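Local atomic coordinates of hypothetical protein (Vibrio cholerae, PDB entry 1XPJ), a protein that is of unknown function but belongs to the haloacid dehalogenase-like family, and is possibly a hydrolase involved in capsular polysaccharide biosynthesis. Residues Leu66-Thr70 with Glu82-Gly86. Residue numbers count along the deposited sequence, not the author numbering.
Sequences LPIIT and EILVG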
ATOM      1  N   LEU A  66       1.950  14.011   6.308  1.00 23.12           N
ATOM      2  CA  LEU A  66       2.563  13.296   7.443  1.00 23.00           C
ATOM      3  C   LEU A  66       3.253  14.196   8.465  1.00 22.56           C
ATOM      4  O   LEU A  66       2.984  14.032   9.651  1.00 23.96           O
ATOM      5  CB  LEU A  66       3.487  12.155   7.000  1.00 22.45           C
ATOM      6  CG  LEU A  66       2.968  10.724   7.215  1.00 25.14           C
ATOM      7  CD1 LEU A  66       3.946   9.704   6.569  1.00 24.24           C
ATOM      8  CD2 LEU A  66       2.730  10.350   8.711  1.00 23.05           C
ATOM      9  N   PRO A  67       4.118  15.133   8.056  1.00 21.79           N
ATOM     10  CA  PRO A  67       4.736  16.054   9.025  1.00 21.71           C
ATOM     11  C   PRO A  67       3.743  16.740   9.965  1.00 21.49           C
ATOM     12  O   PRO A  67       3.989  16.732  11.168  1.00 22.11           O
ATOM     13  CB  PRO A  67       5.455  17.085   8.141  1.00 21.19           C
ATOM     14  CG  PRO A  67       5.761  16.328   6.887  1.00 21.66           C
ATOM     15  CD  PRO A  67       4.594  15.393   6.684  1.00 21.50           C
ATOM     16  N   ILE A  68       2.646  17.280   9.441  1.00 21.52           N
ATOM     17  CA  ILE A  68       1.659  18.000  10.249  1.00 21.44           C
ATOM     18  C   ILE A  68       0.894  17.092  11.194  1.00 22.13           C
ATOM     19  O   ILE A  68       0.545  17.514  12.294  1.00 22.42           O
ATOM     20  CB  ILE A  68       0.698  18.821   9.352  1.00 21.35           C
ATOM     21  CG1 ILE A  68       1.372  20.128   8.957  1.00 20.77           C
ATOM     22  CG2 ILE A  68      -0.637  19.132  10.054  1.00 20.25           C
ATOM     23  CD1 ILE A  68       0.814  20.745   7.691  1.00 21.64           C
ATOM     24  N   ILE A  69       0.655  15.845  10.779  1.00 22.45           N
ATOM     25  CA  ILE A  69       0.047  14.860  11.662  1.00 22.49           C
ATOM     26  C   ILE A  69       0.935  14.594  12.883  1.00 22.94           C
ATOM     27  O   ILE A  69       0.474  14.678  14.025  1.00 23.28           O
ATOM     28  CB  ILE A  69      -0.240  13.547  10.912  1.00 22.77           C
ATOM     29  CG1 ILE A  69      -1.334  13.748   9.862  1.00 21.01           C
ATOM     30  CG2 ILE A  69      -0.570  12.389  11.900  1.00 21.42           C
ATOM     31  CD1 ILE A  69      -1.453  12.578   8.899  1.00 20.67           C
ATOM     32  N   THR A  70       2.201  14.269  12.645  1.00 22.69           N
ATOM     33  CA  THR A  70       3.088  13.899  13.743  1.00 22.36           C
ATOM     34  C   THR A  70       3.280  15.069  14.692  1.00 22.36           C
ATOM     35  O   THR A  70       3.131  14.922  15.900  1.00 22.77           O
ATOM     36  CB  THR A  70       4.438  13.365  13.212  1.00 22.19           C
ATOM     37  OG1 THR A  70       5.248  14.448  12.746  0.50 21.41           O
ATOM     38  CG2 THR A  70       4.227  12.480  11.985  0.50 22.37           C
ATOM     39  N   GLU A  82       2.251   3.551  15.693  1.00 22.14           N
ATOM     40  CA  GLU A  82       2.316   3.544  14.228  1.00 22.28           C
ATOM     41  C   GLU A  82       1.465   4.658  13.651  1.00 22.52           C
ATOM     42  O   GLU A  82       0.462   5.031  14.252  1.00 22.83           O
ATOM     43  CB  GLU A  82       1.798   2.222  13.647  1.00 22.54           C
ATOM     44  CG  GLU A  82       2.716   1.014  13.798  1.00 22.99           C
ATOM     45  CD  GLU A  82       2.044  -0.267  13.333  1.00 24.62           C
ATOM     46  OE1 GLU A  82       1.184  -0.195  12.415  1.00 27.66           O
ATOM     47  OE2 GLU A  82       2.374  -1.348  13.860  1.00 21.48           O
ATOM     48  N   ILE A  83       1.869   5.190  12.498  1.00 22.24           N
ATOM     49  CA  ILE A  83       0.986   6.012  11.689  1.00 22.57           C
ATOM     50  C   ILE A  83       0.865   5.410  10.289  1.00 22.96           C
ATOM     51  O   ILE A  83       1.864   4.998   9.700  1.00 23.14           O
ATOM     52  CB  ILE A  83       1.461   7.471  11.586  1.00 22.58           C
ATOM     53  CG1 ILE A  83       1.807   8.041  12.959  1.00 23.52           C
ATOM     54  CG2 ILE A  83       0.384   8.312  10.928  1.00 22.17           C
ATOM     55  CD1 ILE A  83       2.504   9.407  12.883  1.00 24.36           C
ATOM     56  N   LEU A  84      -0.367   5.364   9.783  1.00 22.71           N
ATOM     57  CA  LEU A  84      -0.681   4.765   8.504  1.00 22.59           C
ATOM     58  C   LEU A  84      -1.521   5.783   7.741  1.00 22.35           C
ATOM     59  O   LEU A  84      -2.554   6.217   8.232  1.00 21.73           O
ATOM     60  CB  LEU A  84      -1.483   3.470   8.715  1.00 22.77           C
ATOM     61  CG  LEU A  84      -0.822   2.201   9.312  1.00 23.40           C
ATOM     62  CD1 LEU A  84      -1.823   1.052   9.305  1.00 21.27           C
ATOM     63  CD2 LEU A  84       0.450   1.778   8.562  1.00 21.06           C
ATOM     64  N   VAL A  85      -1.065   6.177   6.556  1.00 22.01           N
ATOM     65  CA  VAL A  85      -1.828   7.097   5.724  1.00 22.10           C
ATOM     66  C   VAL A  85      -2.355   6.283   4.551  1.00 22.60           C
ATOM     67  O   VAL A  85      -2.005   5.118   4.425  1.00 22.21           O
ATOM     68  CB  VAL A  85      -0.980   8.296   5.248  1.00 21.93           C
ATOM     69  CG1 VAL A  85      -0.769   9.276   6.363  1.00 19.85           C
ATOM     70  CG2 VAL A  85       0.371   7.828   4.664  1.00 22.61           C
ATOM     71  N   GLY A  86      -3.209   6.881   3.716  1.00 23.01           N
ATOM     72  CA  GLY A  86      -3.702   6.197   2.534  1.00 23.49           C
ATOM     73  C   GLY A  86      -4.929   5.318   2.769  1.00 23.91           C
ATOM     74  O   GLY A  86      -5.275   4.472   1.938  1.00 24.49           O
TER
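In the Rossmann-like alpha/beta core of the haloacid dehalogenase superfamily, helices cover a parallel sheet largely through apolar side chains, and the packing of helix 66-75 on strand 82-85 is a compact example. The helix runs roughly against the strand that follows it: the N-to-C directions of the local axes differ by 143°, with a closest approach of 10.6 Å. From the strand, Ile83 and Val85 point toward the helix while Leu84 faces away. Leu66 starts out sideways, and its chi1 of -107° lies between the usual wells; even so, its CD2 comes 3.8 Å from Ile83 CG2 and its CG 4.1 Å from Val85 CG1. Ile69, whose CA-to-CB bond points toward the strand, adopts the m, t rotamer, which brings CD1 to 4.2 Å from Val85 CG1; it also touches Thr47 of the central strand. Across the tetramer, Leu66 packs on Leu66 of the second subunit. The p rotamer of Thr70 allows two contacts: OG1 hydrogen-bonds to Pro67 O at 3.0 Å, whereas the methyl CG2 meets Ile83 CD1 at 3.6 Å.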